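Local coordinates for protein exocyst complex component EXO70 (PDB 2B1E) that takes part in the secretory pathway as a subunit of the exocyst, which tethers secretory vesicles to sites of exocytosis, and plays a role in assembly of that complex, at residues 139-144 and 213-218; 410-415 and 505-510; 481-486 and 539-544. All blocks are in the same frame, centred on the assembly; numbering follows the deposited sequence.

Contact 1. Residues 139-144 and 213-218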
ATOM      1  N   ILE A 139     -23.941  33.360 -18.612  1.00 13.96           N
ATOM      2  CA  ILE A 139     -22.796  33.897 -17.882  1.00 12.81           C
ATOM      3  C   ILE A 139     -22.137  32.789 -17.057  1.00 13.49           C
ATOM      4  O   ILE A 139     -20.932  32.823 -16.795  1.00 12.48           O
ATOM      5  CB  ILE A 139     -23.214  35.108 -16.985  1.00 10.71           C
ATOM      6  CG1 ILE A 139     -21.966  35.824 -16.469  1.00 12.60           C
ATOM      7  CG2 ILE A 139     -24.076  34.654 -15.831  1.00 10.38           C
ATOM      8  CD1 ILE A 139     -21.143  36.457 -17.562  1.00 11.01           C
ATOM      9  N   GLN A 140     -22.916  31.784 -16.673  1.00 13.32           N
ATOM     10  CA  GLN A 140     -22.361  30.673 -15.907  1.00 15.79           C
ATOM     11  C   GLN A 140     -21.401  29.864 -16.793  1.00 14.79           C
ATOM     12  O   GLN A 140     -20.318  29.481 -16.344  1.00 13.21           O
ATOM     13  CB  GLN A 140     -23.483  29.774 -15.378  1.00 16.90           C
ATOM     14  CG  GLN A 140     -23.000  28.663 -14.463  1.00 21.91           C
ATOM     15  CD  GLN A 140     -24.146  27.844 -13.907  1.00 24.11           C
ATOM     16  OE1 GLN A 140     -25.098  28.393 -13.353  1.00 22.57           O
ATOM     17  NE2 GLN A 140     -24.057  26.523 -14.047  1.00 27.11           N
ATOM     18  N   ASP A 141     -21.795  29.616 -18.046  1.00 15.51           N
ATOM     19  CA  ASP A 141     -20.940  28.879 -18.986  1.00 15.98           C
ATOM     20  C   ASP A 141     -19.630  29.633 -19.240  1.00 14.89           C
ATOM     21  O   ASP A 141     -18.573  29.018 -19.401  1.00 14.56           O
ATOM     22  CB  ASP A 141     -21.657  28.634 -20.318  1.00 20.67           C
ATOM     23  CG  ASP A 141     -22.831  27.663 -20.190  1.00 22.85           C
ATOM     24  OD1 ASP A 141     -22.776  26.743 -19.342  1.00 23.84           O
ATOM     25  OD2 ASP A 141     -23.804  27.816 -20.958  1.00 24.88           O
ATOM     26  N   ILE A 142     -19.698  30.961 -19.273  1.00 14.49           N
ATOM     27  CA  ILE A 142     -18.504  31.786 -19.463  1.00 14.46           C
ATOM     28  C   ILE A 142     -17.601  31.648 -18.238  1.00 14.96           C
ATOM     29  O   ILE A 142     -16.387  31.451 -18.368  1.00 14.92           O
ATOM     30  CB  ILE A 142     -18.879  33.282 -19.680  1.00 14.08           C
ATOM     31  CG1 ILE A 142     -19.449  33.466 -21.084  1.00 13.49           C
ATOM     32  CG2 ILE A 142     -17.638  34.181 -19.521  1.00 13.40           C
ATOM     33  CD1 ILE A 142     -20.183  34.772 -21.296  1.00 13.33           C
ATOM     34  N   LEU A 143     -18.192  31.742 -17.046  1.00 14.39           N
ATOM     35  CA  LEU A 143     -17.422  31.591 -15.816  1.00 14.80           C
ATOM     36  C   LEU A 143     -16.719  30.235 -15.833  1.00 14.96           C
ATOM     37  O   LEU A 143     -15.497  30.151 -15.712  1.00 15.45           O
ATOM     38  CB  LEU A 143     -18.328  31.665 -14.586  1.00 14.32           C
ATOM     39  CG  LEU A 143     -17.676  31.358 -13.225  1.00 13.87           C
ATOM     40  CD1 LEU A 143     -16.539  32.337 -12.952  1.00 11.56           C
ATOM     41  CD2 LEU A 143     -18.724  31.451 -12.103  1.00 13.79           C
ATOM     42  N   VAL A 144     -17.505  29.177 -15.989  1.00 15.65           N
ATOM     43  CA  VAL A 144     -16.978  27.814 -16.016  1.00 17.68           C
ATOM     44  C   VAL A 144     -15.896  27.640 -17.072  1.00 18.43           C
ATOM     45  O   VAL A 144     -14.828  27.095 -16.793  1.00 19.21           O
ATOM     46  CB  VAL A 144     -18.104  26.794 -16.298  1.00 16.08           C
ATOM     47  CG1 VAL A 144     -17.515  25.425 -16.608  1.00 20.95           C
ATOM     48  CG2 VAL A 144     -19.031  26.722 -15.107  1.00 15.07           C
ATOM     49  N   LEU A 213     -19.431  24.405  -9.522  1.00 18.03           N
ATOM     50  CA  LEU A 213     -18.181  23.799  -9.080  1.00 18.99           C
ATOM     51  C   LEU A 213     -17.934  22.472  -9.801  1.00 19.64           C
ATOM     52  O   LEU A 213     -16.805  22.166 -10.173  1.00 19.73           O
ATOM     53  CB  LEU A 213     -18.200  23.581  -7.562  1.00 19.05           C
ATOM     54  CG  LEU A 213     -16.916  23.008  -6.954  1.00 21.35           C
ATOM     55  CD1 LEU A 213     -15.753  23.981  -7.179  1.00 20.16           C
ATOM     56  CD2 LEU A 213     -17.119  22.760  -5.465  1.00 22.83           C
ATOM     57  N   SER A 214     -18.988  21.687 -10.000  1.00 19.93           N
ATOM     58  CA  SER A 214     -18.855  20.406 -10.689  1.00 19.14           C
ATOM     59  C   SER A 214     -18.339  20.601 -12.117  1.00 19.77           C
ATOM     60  O   SER A 214     -17.374  19.963 -12.536  1.00 20.89           O
ATOM     61  CB  SER A 214     -20.201  19.675 -10.727  1.00 20.34           C
ATOM     62  OG  SER A 214     -20.126  18.506 -11.535  1.00 17.56           O
ATOM     63  N   GLN A 215     -18.978  21.500 -12.855  1.00 19.98           N
ATOM     64  CA  GLN A 215     -18.588  21.777 -14.231  1.00 19.98           C
ATOM     65  C   GLN A 215     -17.142  22.239 -14.383  1.00 19.22           C
ATOM     66  O   GLN A 215     -16.514  22.007 -15.416  1.00 20.17           O
ATOM     67  CB  GLN A 215     -19.528  22.822 -14.826  1.00 22.06           C
ATOM     68  CG  GLN A 215     -20.905  22.266 -15.139  1.00 23.55           C
ATOM     69  CD  GLN A 215     -21.818  23.310 -15.719  1.00 26.33           C
ATOM     70  OE1 GLN A 215     -22.425  24.099 -14.991  1.00 27.07           O
ATOM     71  NE2 GLN A 215     -21.908  23.341 -17.042  1.00 26.26           N
ATOM     72  N   ILE A 216     -16.616  22.895 -13.356  1.00 18.65           N
ATOM     73  CA  ILE A 216     -15.242  23.381 -13.392  1.00 19.51           C
ATOM     74  C   ILE A 216     -14.249  22.291 -12.989  1.00 20.00           C
ATOM     75  O   ILE A 216     -13.178  22.169 -13.579  1.00 23.13           O
ATOM     76  CB  ILE A 216     -15.064  24.607 -12.447  1.00 17.26           C
ATOM     77  CG1 ILE A 216     -15.825  25.810 -13.014  1.00 18.35           C
ATOM     78  CG2 ILE A 216     -13.590  24.949 -12.284  1.00 18.16           C
ATOM     79  CD1 ILE A 216     -15.892  26.991 -12.072  1.00 16.01           C
ATOM     80  N   LEU A 217     -14.610  21.491 -11.994  1.00 20.44           N
ATOM     81  CA  LEU A 217     -13.725  20.435 -11.508  1.00 20.73           C
ATOM     82  C   LEU A 217     -13.736  19.134 -12.315  1.00 22.04           C
ATOM     83  O   LEU A 217     -12.727  18.433 -12.374  1.00 20.13           O
ATOM     84  CB  LEU A 217     -14.052  20.118 -10.045  1.00 20.13           C
ATOM     85  CG  LEU A 217     -13.954  21.247  -9.010  1.00 19.94           C
ATOM     86  CD1 LEU A 217     -14.303  20.693  -7.634  1.00 22.84           C
ATOM     87  CD2 LEU A 217     -12.555  21.821  -8.991  1.00 22.10           C
ATOM     88  N   SER A 218     -14.861  18.807 -12.940  1.00 22.75           N
ATOM     89  CA  SER A 218     -14.949  17.561 -13.700  1.00 25.78           C
ATOM     90  C   SER A 218     -13.861  17.370 -14.754  1.00 27.59           C
ATOM     91  O   SER A 218     -13.274  16.290 -14.853  1.00 28.95           O
ATOM     92  CB  SER A 218     -16.335  17.423 -14.334  1.00 25.71           C
ATOM     93  OG  SER A 218     -17.309  17.219 -13.321  1.00 26.62           O
TER
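Val-144 meets the aliphatic base of Gln-215 and the near branch of Ile-216, and these three residues bury most of the surface here. The two methyls of Val-144 share the work. CG1 of Val-144, anti to the backbone N, lies 3.7 Å from CB of Gln-215, while CG2 of Val-144 rests 3.9 Å from CG1 of Ile-216. That same CG1 of Ile-216 also comes within 3.8 Å of CA of Val-144, bringing the isoleucine right up to the backbone of the other helix. The packing joins helix 136-155 to helix 209-233 in the long rod of helical bundles that Exo70 forms; the axes of the two segments come within 9.9 Å of each other, inclined by 32° with their N-to-C directions broadly alike. Beyond CB, the extended chain of Gln-215 carries its amide to Gln-140. OE1 of Gln-215 accepts a hydrogen bond of 3.1 Å from NE2 of Gln-140, with the donor nearly along the C=O axis and OE1 in the plane of the Gln-140 amide. The bond is bent at the hydrogen, 139°, and the two amide planes stand 73° apart. Beyond the pair, helix 180-201 packs against Ile-216 through Glu-194.

Contact 2. Residues 410-415 and 505-510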
ATOM      1  N   LYS A 410      16.580 -35.911   8.144  1.00 12.29           N
ATOM      2  CA  LYS A 410      16.159 -34.796   8.982  1.00 13.78           C
ATOM      3  C   LYS A 410      17.291 -33.935   9.520  1.00 13.69           C
ATOM      4  O   LYS A 410      17.150 -32.716   9.622  1.00 13.71           O
ATOM      5  CB  LYS A 410      15.263 -35.309  10.117  1.00 13.79           C
ATOM      6  CG  LYS A 410      13.976 -35.943   9.585  1.00 15.20           C
ATOM      7  CD  LYS A 410      12.950 -36.242  10.669  1.00 16.21           C
ATOM      8  CE  LYS A 410      13.355 -37.445  11.497  1.00 14.93           C
ATOM      9  NZ  LYS A 410      13.611 -38.614  10.627  1.00 17.04           N
ATOM     10  N   GLN A 411      18.422 -34.550   9.842  1.00 13.04           N
ATOM     11  CA  GLN A 411      19.539 -33.780  10.373  1.00 12.76           C
ATOM     12  C   GLN A 411      20.022 -32.742   9.366  1.00 11.27           C
ATOM     13  O   GLN A 411      20.146 -31.565   9.701  1.00  6.10           O
ATOM     14  CB  GLN A 411      20.697 -34.705  10.779  1.00 12.94           C
ATOM     15  CG  GLN A 411      21.905 -33.942  11.344  1.00 12.31           C
ATOM     16  CD  GLN A 411      22.931 -34.869  11.969  1.00 13.78           C
ATOM     17  OE1 GLN A 411      23.397 -35.818  11.337  1.00 15.48           O
ATOM     18  NE2 GLN A 411      23.287 -34.598  13.215  1.00 10.81           N
ATOM     19  N   ARG A 412      20.276 -33.178   8.131  1.00  8.60           N
ATOM     20  CA  ARG A 412      20.745 -32.277   7.076  1.00  9.58           C
ATOM     21  C   ARG A 412      19.693 -31.257   6.644  1.00 10.01           C
ATOM     22  O   ARG A 412      20.012 -30.082   6.442  1.00 10.16           O
ATOM     23  CB  ARG A 412      21.201 -33.071   5.843  1.00 11.52           C
ATOM     24  CG  ARG A 412      21.627 -32.158   4.698  1.00 12.97           C
ATOM     25  CD  ARG A 412      22.073 -32.876   3.428  1.00 11.55           C
ATOM     26  NE  ARG A 412      22.438 -31.881   2.418  1.00 13.78           N
ATOM     27  CZ  ARG A 412      22.874 -32.157   1.193  1.00 15.59           C
ATOM     28  NH1 ARG A 412      23.010 -33.417   0.792  1.00 13.93           N
ATOM     29  NH2 ARG A 412      23.175 -31.168   0.365  1.00 15.51           N
ATOM     30  N   ILE A 413      18.451 -31.710   6.472  1.00  8.21           N
ATOM     31  CA  ILE A 413      17.379 -30.811   6.078  1.00 10.50           C
ATOM     32  C   ILE A 413      17.171 -29.788   7.196  1.00 10.91           C
ATOM     33  O   ILE A 413      16.984 -28.593   6.933  1.00 11.41           O
ATOM     34  CB  ILE A 413      16.068 -31.590   5.803  1.00 10.83           C
ATOM     35  CG1 ILE A 413      16.236 -32.445   4.541  1.00 12.30           C
ATOM     36  CG2 ILE A 413      14.898 -30.613   5.664  1.00 12.08           C
ATOM     37  CD1 ILE A 413      15.156 -33.546   4.357  1.00 13.69           C
ATOM     38  N   GLY A 414      17.232 -30.246   8.442  1.00 10.21           N
ATOM     39  CA  GLY A 414      17.072 -29.324   9.556  1.00 11.37           C
ATOM     40  C   GLY A 414      18.133 -28.233   9.523  1.00 11.36           C
ATOM     41  O   GLY A 414      17.844 -27.049   9.719  1.00 11.90           O
ATOM     42  N   PHE A 415      19.371 -28.640   9.267  1.00 11.31           N
ATOM     43  CA  PHE A 415      20.501 -27.713   9.197  1.00  9.36           C
ATOM     44  C   PHE A 415      20.299 -26.726   8.043  1.00  8.78           C
ATOM     45  O   PHE A 415      20.454 -25.510   8.205  1.00 13.09           O
ATOM     46  CB  PHE A 415      21.796 -28.508   8.995  1.00  8.57           C
ATOM     47  CG  PHE A 415      23.021 -27.646   8.817  1.00 10.85           C
ATOM     48  CD1 PHE A 415      23.578 -26.972   9.903  1.00 11.25           C
ATOM     49  CD2 PHE A 415      23.608 -27.499   7.563  1.00  8.17           C
ATOM     50  CE1 PHE A 415      24.709 -26.159   9.743  1.00 11.14           C
ATOM     51  CE2 PHE A 415      24.744 -26.688   7.390  1.00 13.36           C
ATOM     52  CZ  PHE A 415      25.294 -26.017   8.485  1.00 10.23           C
ATOM     53  N   LYS A 505      29.315 -33.568  12.604  1.00 12.72           N
ATOM     54  CA  LYS A 505      30.460 -32.710  12.287  1.00 13.68           C
ATOM     55  C   LYS A 505      30.325 -32.055  10.918  1.00 13.47           C
ATOM     56  O   LYS A 505      30.933 -31.019  10.655  1.00 13.33           O
ATOM     57  CB  LYS A 505      31.762 -33.518  12.342  1.00 12.88           C
ATOM     58  CG  LYS A 505      32.203 -33.869  13.755  1.00 14.13           C
ATOM     59  CD  LYS A 505      33.471 -34.703  13.746  1.00 16.43           C
ATOM     60  CE  LYS A 505      33.844 -35.187  15.144  1.00 17.90           C
ATOM     61  NZ  LYS A 505      35.051 -36.067  15.084  1.00 15.76           N
ATOM     62  N   GLN A 506      29.510 -32.648  10.055  1.00 14.43           N
ATOM     63  CA  GLN A 506      29.308 -32.121   8.703  1.00 15.54           C
ATOM     64  C   GLN A 506      28.423 -30.874   8.647  1.00 17.57           C
ATOM     65  O   GLN A 506      28.329 -30.225   7.605  1.00 17.78           O
ATOM     66  CB  GLN A 506      28.701 -33.213   7.805  1.00 10.81           C
ATOM     67  CG  GLN A 506      29.391 -34.577   7.939  1.00 14.59           C
ATOM     68  CD  GLN A 506      28.763 -35.663   7.074  1.00 17.26           C
ATOM     69  OE1 GLN A 506      27.595 -35.578   6.704  1.00 22.19           O
ATOM     70  NE2 GLN A 506      29.529 -36.701   6.773  1.00 16.53           N
ATOM     71  N   TYR A 507      27.787 -30.529   9.763  1.00 17.18           N
ATOM     72  CA  TYR A 507      26.900 -29.369   9.793  1.00 19.88           C
ATOM     73  C   TYR A 507      27.353 -28.346  10.824  1.00 21.16           C
ATOM     74  O   TYR A 507      27.147 -28.519  12.016  1.00 22.06           O
ATOM     75  CB  TYR A 507      25.472 -29.836  10.080  1.00 18.79           C
ATOM     76  CG  TYR A 507      25.076 -30.986   9.184  1.00 18.76           C
ATOM     77  CD1 TYR A 507      24.949 -30.807   7.809  1.00 18.76           C
ATOM     78  CD2 TYR A 507      24.933 -32.279   9.696  1.00 18.92           C
ATOM     79  CE1 TYR A 507      24.699 -31.885   6.960  1.00 18.60           C
ATOM     80  CE2 TYR A 507      24.679 -33.363   8.853  1.00 18.07           C
ATOM     81  CZ  TYR A 507      24.570 -33.157   7.490  1.00 17.48           C
ATOM     82  OH  TYR A 507      24.362 -34.224   6.648  1.00 19.69           O
ATOM     83  N   LYS A 508      27.966 -27.267  10.356  1.00 22.10           N
ATOM     84  CA  LYS A 508      28.464 -26.249  11.265  1.00 22.59           C
ATOM     85  C   LYS A 508      27.613 -24.988  11.242  1.00 21.29           C
ATOM     86  O   LYS A 508      27.644 -24.217  10.280  1.00 18.53           O
ATOM     87  CB  LYS A 508      29.928 -25.938  10.922  1.00 26.52           C
ATOM     88  CG  LYS A 508      30.835 -27.180  10.975  1.00 30.04           C
ATOM     89  CD  LYS A 508      32.299 -26.858  10.677  1.00 33.61           C
ATOM     90  CE  LYS A 508      33.141 -28.132  10.523  1.00 33.83           C
ATOM     91  NZ  LYS A 508      33.141 -29.018  11.729  1.00 35.57           N
ATOM     92  N   LEU A 509      26.829 -24.799  12.302  1.00 20.95           N
ATOM     93  CA  LEU A 509      25.971 -23.625  12.413  1.00 23.31           C
ATOM     94  C   LEU A 509      26.846 -22.422  12.742  1.00 25.44           C
ATOM     95  O   LEU A 509      27.874 -22.557  13.402  1.00 26.38           O
ATOM     96  CB  LEU A 509      24.918 -23.824  13.511  1.00 22.18           C
ATOM     97  CG  LEU A 509      23.835 -24.885  13.275  1.00 22.17           C
ATOM     98  CD1 LEU A 509      23.060 -25.148  14.567  1.00 22.91           C
ATOM     99  CD2 LEU A 509      22.892 -24.420  12.176  1.00 21.61           C
ATOM    100  N   SER A 510      26.434 -21.248  12.277  1.00 27.31           N
ATOM    101  CA  SER A 510      27.186 -20.025  12.515  1.00 28.30           C
ATOM    102  C   SER A 510      26.620 -19.245  13.699  1.00 26.82           C
ATOM    103  O   SER A 510      27.372 -18.720  14.525  1.00 28.02           O
ATOM    104  CB  SER A 510      27.158 -19.148  11.263  1.00 29.09           C
ATOM    105  OG  SER A 510      27.629 -19.863  10.132  1.00 32.40           O
TER
HETATM  106  O   HOH W   1      23.533 -36.493   8.013  1.00 23.00           O
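Tyr-507 lays its side chain against the first turns of helix 410-429, touching Phe-415, Gln-411 and Arg-412. It belongs to the loop that joins helices 483-504 and 512-537, so this is a loop-to-helix contact within the C-terminal helical bundles of the rod. The Phe-415 ring also has other loop neighbours: CD1 of Phe-415 is 3.5 Å from CD2 of Leu-509, and the carbonyl O of Lys-508 approaches the ring edge in plane. The tyrosine side chain starts against this ring: CB of Tyr-507 sits over one face of it, displaced toward the rim, and its distance to CD1 of Phe-415 is 3.4 Å. This is a CH-pi contact, with CB of Tyr-507 3.6 Å from the centroid of the Phe-415 ring. A chi1 of -49° sets CG of Tyr-507 beside its own backbone N and brings it to 3.9 Å from CG of Phe-415. From there the tyrosine ring divides its neighbours. CD1 of Tyr-507 stays 3.6 Å from CD2 of Phe-415, and the two rings lean obliquely, planes 47° apart. On the other side of the ring, CD2 and CE2 run beside CG and CD of Gln-411, whose amide NE2 is bonded to Thr-504 just before the loop. Farther out, CE1 and CZ meet CG and CB of Arg-412, and CA of Arg-412 makes a second CH-pi contact over the face of the tyrosine ring. The guanidinium itself is held elsewhere, by Asn-307. At the tip, OH of Tyr-507 is 3.5 Å from CB of Arg-412 and hydrogen-bonds at 2.8 Å to a water lying in the plane of the tyrosine ring; that water also donates a weak, long bond to OE1 of Gln-411.

Contact 3. Residues 481-486 and 539-544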
ATOM      1  N   LYS A 481      23.434 -61.521  33.939  1.00 20.55           N
ATOM      2  CA  LYS A 481      24.812 -61.947  34.178  1.00 22.82           C
ATOM      3  C   LYS A 481      25.372 -62.422  32.835  1.00 22.12           C
ATOM      4  O   LYS A 481      26.416 -63.068  32.777  1.00 22.15           O
ATOM      5  CB  LYS A 481      24.866 -63.109  35.177  1.00 25.23           C
ATOM      6  CG  LYS A 481      25.153 -62.696  36.604  1.00 29.06           C
ATOM      7  CD  LYS A 481      24.058 -61.833  37.174  1.00 27.26           C
ATOM      8  CE  LYS A 481      24.318 -61.560  38.647  1.00 26.78           C
ATOM      9  NZ  LYS A 481      23.174 -60.869  39.290  1.00 25.52           N
ATOM     10  N   ASP A 482      24.650 -62.094  31.766  1.00 22.07           N
ATOM     11  CA  ASP A 482      25.014 -62.474  30.401  1.00 20.20           C
ATOM     12  C   ASP A 482      25.998 -61.437  29.882  1.00 19.55           C
ATOM     13  O   ASP A 482      25.612 -60.481  29.213  1.00 18.80           O
ATOM     14  CB  ASP A 482      23.759 -62.480  29.521  1.00 18.77           C
ATOM     15  CG  ASP A 482      23.970 -63.189  28.197  1.00 21.18           C
ATOM     16  OD1 ASP A 482      25.068 -63.076  27.621  1.00 20.93           O
ATOM     17  OD2 ASP A 482      23.019 -63.851  27.726  1.00 23.26           O
ATOM     18  N   LYS A 483      27.271 -61.635  30.193  1.00 19.05           N
ATOM     19  CA  LYS A 483      28.311 -60.708  29.785  1.00 21.26           C
ATOM     20  C   LYS A 483      28.287 -60.401  28.292  1.00 21.77           C
ATOM     21  O   LYS A 483      28.462 -59.248  27.884  1.00 20.70           O
ATOM     22  CB  LYS A 483      29.680 -61.263  30.182  1.00 21.54           C
ATOM     23  CG  LYS A 483      29.863 -61.420  31.678  1.00 24.00           C
ATOM     24  CD  LYS A 483      31.243 -61.950  31.996  1.00 26.87           C
ATOM     25  CE  LYS A 483      31.483 -61.982  33.493  1.00 28.29           C
ATOM     26  NZ  LYS A 483      32.906 -62.305  33.802  1.00 27.85           N
ATOM     27  N   GLU A 484      28.057 -61.430  27.483  1.00 21.74           N
ATOM     28  CA  GLU A 484      28.026 -61.268  26.037  1.00 22.37           C
ATOM     29  C   GLU A 484      26.903 -60.387  25.535  1.00 21.71           C
ATOM     30  O   GLU A 484      27.114 -59.576  24.636  1.00 21.23           O
ATOM     31  CB  GLU A 484      27.939 -62.632  25.345  1.00 25.35           C
ATOM     32  CG  GLU A 484      29.284 -63.314  25.206  1.00 28.78           C
ATOM     33  CD  GLU A 484      30.299 -62.423  24.518  1.00 32.13           C
ATOM     34  OE1 GLU A 484      30.020 -61.968  23.386  1.00 35.65           O
ATOM     35  OE2 GLU A 484      31.370 -62.173  25.109  1.00 33.99           O
ATOM     36  N   GLN A 485      25.709 -60.550  26.099  1.00 20.57           N
ATOM     37  CA  GLN A 485      24.560 -59.754  25.674  1.00 21.99           C
ATOM     38  C   GLN A 485      24.707 -58.306  26.140  1.00 21.29           C
ATOM     39  O   GLN A 485      24.216 -57.377  25.498  1.00 19.73           O
ATOM     40  CB  GLN A 485      23.263 -60.352  26.232  1.00 25.96           C
ATOM     41  CG  GLN A 485      21.989 -59.754  25.637  1.00 33.23           C
ATOM     42  CD  GLN A 485      21.886 -59.969  24.133  1.00 36.85           C
ATOM     43  OE1 GLN A 485      22.700 -59.458  23.362  1.00 38.38           O
ATOM     44  NE2 GLN A 485      20.884 -60.735  23.712  1.00 37.09           N
ATOM     45  N   ILE A 486      25.388 -58.122  27.263  1.00 20.01           N
ATOM     46  CA  ILE A 486      25.602 -56.786  27.791  1.00 19.28           C
ATOM     47  C   ILE A 486      26.627 -56.025  26.949  1.00 18.63           C
ATOM     48  O   ILE A 486      26.400 -54.874  26.594  1.00 20.03           O
ATOM     49  CB  ILE A 486      26.045 -56.850  29.264  1.00 17.53           C
ATOM     50  CG1 ILE A 486      24.900 -57.434  30.097  1.00 14.80           C
ATOM     51  CG2 ILE A 486      26.414 -55.450  29.777  1.00 15.31           C
ATOM     52  CD1 ILE A 486      25.289 -57.865  31.483  1.00 13.59           C
ATOM     53  N   ASP A 539      29.230 -52.887  36.441  1.00 15.52           N
ATOM     54  CA  ASP A 539      29.751 -53.940  37.298  1.00 16.30           C
ATOM     55  C   ASP A 539      29.492 -55.359  36.821  1.00 16.17           C
ATOM     56  O   ASP A 539      29.593 -56.304  37.602  1.00 14.95           O
ATOM     57  CB  ASP A 539      29.247 -53.752  38.730  1.00 17.27           C
ATOM     58  CG  ASP A 539      29.857 -52.536  39.396  1.00 19.51           C
ATOM     59  OD1 ASP A 539      31.060 -52.295  39.166  1.00 19.39           O
ATOM     60  OD2 ASP A 539      29.148 -51.833  40.149  1.00 19.65           O
ATOM     61  N   SER A 540      29.156 -55.511  35.541  1.00 16.25           N
ATOM     62  CA  SER A 540      28.936 -56.838  34.981  1.00 18.74           C
ATOM     63  C   SER A 540      30.312 -57.425  34.661  1.00 19.90           C
ATOM     64  O   SER A 540      30.448 -58.626  34.458  1.00 20.38           O
ATOM     65  CB  SER A 540      28.106 -56.765  33.694  1.00 21.89           C
ATOM     66  OG  SER A 540      26.831 -56.191  33.925  1.00 21.08           O
ATOM     67  N   PHE A 541      31.328 -56.562  34.639  1.00 18.15           N
ATOM     68  CA  PHE A 541      32.699 -56.977  34.322  1.00 19.62           C
ATOM     69  C   PHE A 541      33.661 -56.700  35.484  1.00 19.61           C
ATOM     70  O   PHE A 541      33.419 -55.806  36.293  1.00 18.93           O
ATOM     71  CB  PHE A 541      33.170 -56.224  33.073  1.00 19.26           C
ATOM     72  CG  PHE A 541      32.168 -56.227  31.958  1.00 17.50           C
ATOM     73  CD1 PHE A 541      31.937 -57.379  31.218  1.00 18.94           C
ATOM     74  CD2 PHE A 541      31.421 -55.088  31.679  1.00 18.37           C
ATOM     75  CE1 PHE A 541      30.974 -57.401  30.221  1.00 19.66           C
ATOM     76  CE2 PHE A 541      30.454 -55.095  30.683  1.00 19.55           C
ATOM     77  CZ  PHE A 541      30.225 -56.255  29.950  1.00 19.04           C
ATOM     78  N   LYS A 542      34.750 -57.464  35.578  1.00 22.57           N
ATOM     79  CA  LYS A 542      35.716 -57.235  36.656  1.00 25.09           C
ATOM     80  C   LYS A 542      36.450 -55.912  36.449  1.00 25.61           C
ATOM     81  O   LYS A 542      36.706 -55.171  37.401  1.00 27.16           O
ATOM     82  CB  LYS A 542      36.731 -58.378  36.739  1.00 28.02           C
ATOM     83  CG  LYS A 542      37.828 -58.135  37.775  1.00 30.04           C
ATOM     84  CD  LYS A 542      37.923 -59.270  38.780  1.00 33.74           C
ATOM     85  CE  LYS A 542      38.327 -60.574  38.122  1.00 34.71           C
ATOM     86  NZ  LYS A 542      38.347 -61.699  39.107  1.00 35.64           N
ATOM     87  N   ASN A 543      36.782 -55.621  35.197  1.00 26.53           N
ATOM     88  CA  ASN A 543      37.471 -54.383  34.838  1.00 27.30           C
ATOM     89  C   ASN A 543      36.700 -53.796  33.661  1.00 25.79           C
ATOM     90  O   ASN A 543      37.036 -54.033  32.501  1.00 25.72           O
ATOM     91  CB  ASN A 543      38.914 -54.686  34.430  1.00 28.85           C
ATOM     92  CG  ASN A 543      39.712 -55.322  35.547  1.00 29.74           C
ATOM     93  OD1 ASN A 543      40.096 -54.656  36.508  1.00 32.47           O
ATOM     94  ND2 ASN A 543      39.953 -56.621  35.435  1.00 30.20           N
ATOM     95  N   PRO A 544      35.646 -53.022  33.951  1.00 25.30           N
ATOM     96  CA  PRO A 544      34.792 -52.389  32.940  1.00 24.72           C
ATOM     97  C   PRO A 544      35.562 -51.756  31.787  1.00 23.50           C
ATOM     98  O   PRO A 544      35.153 -51.866  30.633  1.00 22.10           O
ATOM     99  CB  PRO A 544      34.013 -51.366  33.750  1.00 24.27           C
ATOM    100  CG  PRO A 544      33.904 -52.027  35.084  1.00 26.86           C
ATOM    101  CD  PRO A 544      35.296 -52.534  35.295  1.00 24.91           C
TER
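Ile-486 and Lys-483, on the first turn of helix 483-504, pack against Ser-540 and Phe-541 in the loop that follows helix 512-537, at the tip of the helical rod remote from its N-terminal part. Apolar contact comes mainly from Ile-486: its CG2 lies 3.9 Å from CZ of Phe-541, while CD1 of Ile-486 reaches Ser-540, 3.7 Å from its CB. The serine OG also touches that methyl, but bonds to the carbonyl O of Tyr-537. CB of Lys-483 adds to this packing, 4.1 Å from CE1 of Phe-541. Two carbonyl oxygens meet carbon atoms: O of Ser-540 is 3.6 Å from CE of Lys-483, at the end of an extended chain, and O of Lys-483 lies at the edge of the Phe-541 ring, in its plane, 3.9 Å from CE1 of Phe-541. His-547 stacks on this ring. An alanine in place of Phe-541 would probably leave CG2 of Ile-486 without its aromatic neighbour and His-547 without its stacking partner. No hydrogen bond crosses between the segments; the polar bond that shapes the helix start is local. Asp-482 is the N-cap, and its OD1, met from above the carboxylate plane, accepts from N of Gln-485 at 3.0 Å.

The three contacts are spread along an elongated chain that is mostly helix and has no strand, and none touches another. Contact 1 lies on the opposite side of the chain's centre from the other two: its centre is about 73 Å from that of contact 2 and about 107 Å from that of contact 3. Contacts 2 and 3 are closer, with centres about 37 Å and nearest atoms about 22 Å apart. Their segments alternate in sequence, and helix 483-504 connects them directly, opening at 481-486 in contact 3 and leading into loop 505-510 of contact 2. Helix 512-537 then runs from that loop to segment 539-544, back at contact 3. Contact 1 is closed in sequence before either begins.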